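Local coordinates for UPF0141 protein yjdB (Campylobacter jejuni subsp. jejuni HB93-13, PDB 4TN0), which probably transfers phosphoethanolamine onto periplasmic and surface acceptors through a zinc-dependent, alkaline phosphatase-like domain, and is required for polymyxin resistance and motility, at residues A[30-35]-A[191-196]; A[38-43]-A[185-190]. All blocks are in the same frame, centred on the assembly; numbering follows the deposited sequence.

Contact 1: residues A[30-35]-A[191-196]; sequences AANYSL and NTYDNT
In this alkaline phosphatase-like domain the loop leaving strand 18-24, the strand that leads to the zinc ligand Glu26, is tied to helix 186-211 by Asn32, whose side chain reaches Tyr193 and Asp194. The bond that matters runs from Asn32 ND2 to Asp194 OD1, 2.9 Å long and nearly straight (173° at the hydrogen). The acceptor lies almost in the plane of the Asn32 amide, and Asp194 OD1 receives the N-H through its syn lone pair, on the side of the other carboxylate oxygen. The carboxylate plane is nevertheless turned 61° from the amide, and the two side chains cross at about a right angle. Asn32 CB lies 3.6 Å from Asp194 OD1.

Tyr193 adds a non-polar neighbour. Its CG stands anti to the backbone N (chi1 -180°), which carries the ring out from the helix until its CD2-CE2 edge meets the Asn32 amide. Asn32 ND2 sits at the ring edge, 3.9 Å from Tyr193 CD2, with amide and ring planes close to perpendicular. Both ends of the Asn32 amide are engaged, since Asn32 OD1 accepts from Arg29 NE; its rotation should therefore be well fixed in this buried spot. Tyr193 OH reaches back to Thr27 O, giving the helix a second grip on the same loop, while Asp194 OD2 bonds to Tyr38 OH.

Asn32 also rests on Ile190 and Leu197 of helix 186-211, and Tyr33 reaches Leu197 as well as Pro254 and Ile256 of strand 252-259, so the loop lies between helix and central sheet.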
loop_
_atom_site.group_PDB
_atom_site.type_symbol
_atom_site.label_atom_id
_atom_site.label_comp_id
_atom_site.label_asym_id
_atom_site.label_seq_id
_atom_site.Cartn_x
_atom_site.Cartn_y
_atom_site.Cartn_z
ATOM N N ALA A 30 11.193 -1.869 2.786
ATOM C CA ALA A 30 11.822 -1.543 1.505
ATOM C C ALA A 30 13.166 -2.237 1.290
ATOM O O ALA A 30 13.499 -2.602 0.161
ATOM C CB ALA A 30 11.994 -0.016 1.379
ATOM N N ALA A 31 13.950 -2.371 2.364
ATOM C CA ALA A 31 15.312 -2.916 2.308
ATOM C C ALA A 31 15.373 -4.316 1.691
ATOM O O ALA A 31 16.451 -4.802 1.355
ATOM C CB ALA A 31 15.935 -2.938 3.706
ATOM N N ASN A 32 14.232 -4.988 1.591
ATOM C CA ASN A 32 14.218 -6.349 1.043
ATOM C C ASN A 32 13.501 -6.407 -0.302
ATOM O O ASN A 32 12.978 -7.436 -0.699
ATOM C CB ASN A 32 13.577 -7.329 2.018
ATOM C CG ASN A 32 14.465 -7.637 3.208
ATOM O OD1 ASN A 32 14.976 -6.737 3.872
ATOM N ND2 ASN A 32 14.648 -8.912 3.483
ATOM N N TYR A 33 13.448 -5.270 -0.978
ATOM C CA TYR A 33 12.902 -5.198 -2.323
ATOM C C TYR A 33 14.046 -5.219 -3.347
ATOM O O TYR A 33 14.990 -4.426 -3.266
ATOM C CB TYR A 33 12.001 -3.959 -2.462
ATOM C CG TYR A 33 10.598 -4.262 -1.994
ATOM C CD1 TYR A 33 10.344 -4.564 -0.659
ATOM C CD2 TYR A 33 9.525 -4.292 -2.896
ATOM C CE1 TYR A 33 9.065 -4.883 -0.224
ATOM C CE2 TYR A 33 8.235 -4.603 -2.473
ATOM C CZ TYR A 33 8.018 -4.910 -1.132
ATOM O OH TYR A 33 6.760 -5.223 -0.685
ATOM N N SER A 34 14.021 -6.208 -4.235
ATOM C CA SER A 34 15.044 -6.299 -5.272
ATOM C C SER A 34 14.872 -5.180 -6.314
ATOM O O SER A 34 15.831 -4.793 -6.981
ATOM C CB SER A 34 15.031 -7.683 -5.928
ATOM O OG SER A 34 13.734 -8.027 -6.402
ATOM N N LEU A 35 13.651 -4.657 -6.435
ATOM C CA LEU A 35 13.366 -3.464 -7.247
ATOM C C LEU A 35 14.212 -2.280 -6.802
ATOM O O LEU A 35 14.422 -1.328 -7.559
ATOM C CB LEU A 35 11.872 -3.098 -7.170
ATOM C CG LEU A 35 10.908 -3.851 -8.105
ATOM C CD1 LEU A 35 9.452 -3.767 -7.631
ATOM C CD2 LEU A 35 11.019 -3.377 -9.545
ATOM N N ASN A 191 14.686 -15.633 4.676
ATOM C CA ASN A 191 14.105 -16.340 3.546
ATOM C C ASN A 191 12.588 -16.351 3.658
ATOM O O ASN A 191 11.880 -16.035 2.708
ATOM C CB ASN A 191 14.613 -17.786 3.459
ATOM C CG ASN A 191 16.056 -17.900 2.982
ATOM O OD1 ASN A 191 16.599 -16.993 2.352
ATOM N ND2 ASN A 191 16.667 -19.050 3.256
ATOM N N THR A 192 12.097 -16.683 4.846
ATOM C CA THR A 192 10.662 -16.757 5.088
ATOM C C THR A 192 10.003 -15.413 4.846
ATOM O O THR A 192 8.928 -15.330 4.251
ATOM C CB THR A 192 10.374 -17.215 6.521
ATOM O OG1 THR A 192 11.283 -18.269 6.869
ATOM C CG2 THR A 192 8.943 -17.688 6.667
ATOM N N TYR A 193 10.669 -14.360 5.312
ATOM C CA TYR A 193 10.171 -13.001 5.181
ATOM C C TYR A 193 10.120 -12.607 3.709
ATOM O O TYR A 193 9.147 -11.980 3.266
ATOM C CB TYR A 193 11.037 -12.016 6.006
ATOM C CG TYR A 193 10.564 -10.573 5.922
ATOM C CD1 TYR A 193 9.442 -10.147 6.632
ATOM C CD2 TYR A 193 11.244 -9.636 5.139
ATOM C CE1 TYR A 193 8.985 -8.832 6.547
ATOM C CE2 TYR A 193 10.808 -8.312 5.062
ATOM C CZ TYR A 193 9.681 -7.921 5.771
ATOM O OH TYR A 193 9.243 -6.624 5.700
ATOM N N ASP A 194 11.163 -12.979 2.968
ATOM C CA ASP A 194 11.272 -12.684 1.544
ATOM C C ASP A 194 10.239 -13.429 0.687
ATOM O O ASP A 194 9.723 -12.891 -0.317
ATOM C CB ASP A 194 12.675 -13.003 1.054
ATOM C CG ASP A 194 13.680 -11.970 1.496
ATOM O OD1 ASP A 194 13.244 -10.922 2.016
ATOM O OD2 ASP A 194 14.891 -12.170 1.290
ATOM N N ASN A 195 9.934 -14.660 1.087
ATOM C CA ASN A 195 8.864 -15.409 0.437
ATOM C C ASN A 195 7.548 -14.656 0.513
ATOM O O ASN A 195 6.804 -14.628 -0.461
ATOM C CB ASN A 195 8.681 -16.790 1.069
ATOM C CG ASN A 195 9.780 -17.748 0.713
ATOM O OD1 ASN A 195 10.512 -17.547 -0.255
ATOM N ND2 ASN A 195 9.913 -18.803 1.511
ATOM N N THR A 196 7.258 -14.057 1.668
ATOM C CA THR A 196 6.017 -13.314 1.827
ATOM C C THR A 196 5.994 -12.117 0.883
ATOM O O THR A 196 4.942 -11.741 0.380
ATOM C CB THR A 196 5.805 -12.808 3.276
ATOM O OG1 THR A 196 6.744 -11.759 3.580
ATOM C CG2 THR A 196 5.985 -13.914 4.237
#

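Contact 2: residues A[38-43]-A[185-190]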
loop_
_atom_site.group_PDB
_atom_site.type_symbol
_atom_site.label_atom_id
_atom_site.label_comp_id
_atom_site.label_asym_id
_atom_site.label_seq_id
_atom_site.Cartn_x
_atom_site.Cartn_y
_atom_site.Cartn_z
ATOM N N TYR A 38 17.978 -4.875 -3.480
ATOM C CA TYR A 38 18.198 -6.027 -2.603
ATOM C C TYR A 38 18.696 -7.198 -3.451
ATOM O O TYR A 38 18.107 -7.523 -4.475
ATOM C CB TYR A 38 16.906 -6.379 -1.855
ATOM C CG TYR A 38 16.960 -7.549 -0.892
ATOM C CD1 TYR A 38 17.784 -7.534 0.233
ATOM C CD2 TYR A 38 16.132 -8.648 -1.080
ATOM C CE1 TYR A 38 17.803 -8.613 1.126
ATOM C CE2 TYR A 38 16.139 -9.712 -0.203
ATOM C CZ TYR A 38 16.969 -9.699 0.895
ATOM O OH TYR A 38 16.940 -10.793 1.743
ATOM N N THR A 39 19.771 -7.844 -3.031
ATOM C CA THR A 39 20.388 -8.845 -3.892
ATOM C C THR A 39 20.332 -10.317 -3.407
ATOM O O THR A 39 20.443 -11.232 -4.220
ATOM C CB THR A 39 21.844 -8.455 -4.121
ATOM O OG1 THR A 39 22.426 -8.156 -2.853
ATOM C CG2 THR A 39 21.917 -7.199 -4.943
ATOM N N LYS A 40 20.094 -10.539 -2.116
ATOM C CA LYS A 40 20.100 -11.885 -1.543
ATOM C C LYS A 40 19.039 -12.744 -2.216
ATOM O O LYS A 40 19.345 -13.813 -2.723
ATOM C CB LYS A 40 19.863 -11.832 -0.032
ATOM C CG LYS A 40 19.677 -13.188 0.672
ATOM C CD LYS A 40 20.958 -13.679 1.340
ATOM C CE LYS A 40 20.768 -15.070 1.969
ATOM N NZ LYS A 40 19.646 -15.140 2.971
ATOM N N ASN A 41 17.793 -12.282 -2.211
ATOM C CA ASN A 41 16.715 -12.977 -2.924
ATOM C C ASN A 41 15.956 -12.014 -3.837
ATOM O O ASN A 41 15.709 -10.875 -3.459
ATOM C CB ASN A 41 15.745 -13.653 -1.941
ATOM C CG ASN A 41 16.440 -14.676 -1.051
ATOM O OD1 ASN A 41 17.321 -15.401 -1.504
ATOM N ND2 ASN A 41 16.035 -14.749 0.215
ATOM N N ASP A 42 15.633 -12.452 -5.052
ATOM C CA ASP A 42 14.916 -11.603 -6.009
ATOM C C ASP A 42 13.425 -11.538 -5.686
ATOM O O ASP A 42 12.602 -12.187 -6.348
ATOM C CB ASP A 42 15.106 -12.093 -7.447
ATOM C CG ASP A 42 14.479 -11.154 -8.469
ATOM O OD1 ASP A 42 14.214 -9.984 -8.119
ATOM O OD2 ASP A 42 14.218 -11.588 -9.613
ATOM N N THR A 43 13.081 -10.736 -4.683
ATOM C CA THR A 43 11.708 -10.648 -4.176
ATOM C C THR A 43 10.715 -10.041 -5.171
ATOM O O THR A 43 9.501 -10.236 -5.058
ATOM C CB THR A 43 11.652 -9.817 -2.896
ATOM O OG1 THR A 43 12.284 -8.556 -3.133
ATOM C CG2 THR A 43 12.359 -10.541 -1.762
ATOM N N ASP A 185 17.724 -19.854 12.654
ATOM C CA ASP A 185 18.849 -19.183 12.028
ATOM C C ASP A 185 18.333 -17.941 11.331
ATOM O O ASP A 185 17.213 -17.938 10.796
ATOM C CB ASP A 185 19.534 -20.100 11.034
ATOM C CG ASP A 185 20.302 -21.203 11.707
ATOM O OD1 ASP A 185 21.398 -20.904 12.229
ATOM O OD2 ASP A 185 19.830 -22.363 11.710
ATOM N N SER A 186 19.120 -16.879 11.325
ATOM C CA SER A 186 18.602 -15.615 10.822
ATOM C C SER A 186 18.412 -15.669 9.304
ATOM O O SER A 186 17.453 -15.071 8.783
ATOM C CB SER A 186 19.485 -14.424 11.251
ATOM O OG SER A 186 20.770 -14.479 10.682
ATOM N N GLU A 187 19.284 -16.384 8.589
ATOM C CA GLU A 187 19.084 -16.515 7.141
ATOM C C GLU A 187 17.755 -17.185 6.804
ATOM O O GLU A 187 17.096 -16.807 5.839
ATOM C CB GLU A 187 20.211 -17.284 6.472
ATOM C CG GLU A 187 21.538 -16.551 6.454
ATOM C CD GLU A 187 22.436 -17.035 5.327
ATOM O OE1 GLU A 187 21.896 -17.407 4.259
ATOM O OE2 GLU A 187 23.678 -17.042 5.503
ATOM N N ALA A 188 17.375 -18.175 7.599
ATOM C CA ALA A 188 16.126 -18.890 7.376
ATOM C C ALA A 188 14.964 -17.960 7.651
ATOM O O ALA A 188 13.916 -18.049 6.996
ATOM C CB ALA A 188 16.032 -20.182 8.263
ATOM N N LEU A 189 15.128 -17.093 8.648
ATOM C CA LEU A 189 14.083 -16.138 8.968
ATOM C C LEU A 189 13.916 -15.169 7.804
ATOM O O LEU A 189 12.792 -14.907 7.370
ATOM C CB LEU A 189 14.390 -15.398 10.263
ATOM C CG LEU A 189 13.409 -14.291 10.642
ATOM C CD1 LEU A 189 12.001 -14.859 10.750
ATOM C CD2 LEU A 189 13.820 -13.596 11.931
ATOM N N ILE A 190 15.034 -14.668 7.279
ATOM C CA ILE A 190 15.004 -13.731 6.153
ATOM C C ILE A 190 14.344 -14.368 4.938
ATOM O O ILE A 190 13.562 -13.709 4.219
ATOM C CB ILE A 190 16.416 -13.221 5.769
ATOM C CG1 ILE A 190 17.158 -12.683 7.001
ATOM C CG2 ILE A 190 16.359 -12.219 4.622
ATOM C CD1 ILE A 190 16.584 -11.452 7.560
#
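Tyr38 and Ile190 make the close part of this contact: the phenol oxygen Tyr38 OH comes within 3.3 Å of the methyl Ile190 CG2. A chi1 near 180° swings the tyrosine ring away from its own backbone N and out toward helix 186-211, and it is the hydroxyl end, not a ring face, that meets the isoleucine branch. The same oxygen is hydrogen-bonded to Asp194, one turn further along the helix, so the end of the ring is held while it packs against the methyl. On the ring itself, the backbone nitrogen of Lys40 lies over the centre of one face, 4.2 Å above the plane, so the chain just beyond Tyr38 passes over its ring.

The solvent side is looser. Lys40 and Glu187 are both exposed and form a salt bridge of 3.4 Å between Lys40 NZ and Glu187 OE1, weak as a hydrogen bond. The lysine chain bends at chi2 and chi4 and crosses the glutamate at about a right angle; Lys40 CE is almost as near, 3.5 Å from Glu187 OE1. At this length the attraction is probably mainly electrostatic.

Asn41 carries the loop onward along the helix, its ND2 bonding to Asn191 OD1 and Asp194 OD2, and Asp42 pairs with Lys48. The contact thus lays the loop joining strands 18-24 and 53-59 against the first turns of helix 186-211, with Phe172, from the loop preceding that helix, touching Asn41.

Contacts 1 and 2 are successive footholds of one loop on one helix, their centres 7 Å apart, and 38-43/185-190 is nested within the chain closed by 30-35/191-196. Asp194 is the shared residue: its second oxygen, Asp194 OD2, lies 2.5 Å from Tyr38 OH, a probable hydrogen bond. Another probable hydrogen bond runs within the loop, Ser34 OG to Asp42 OD1 at 2.6 Å, and Tyr38 CD1 packs on Ala31 O. Contact 1 is the inner of the two, buried, with the Tyr193 side chain about 10 Å from the zinc ion bound by Glu26, phosphorylated Thr65, Asp226 and His227; contact 2 continues it outward to the surface.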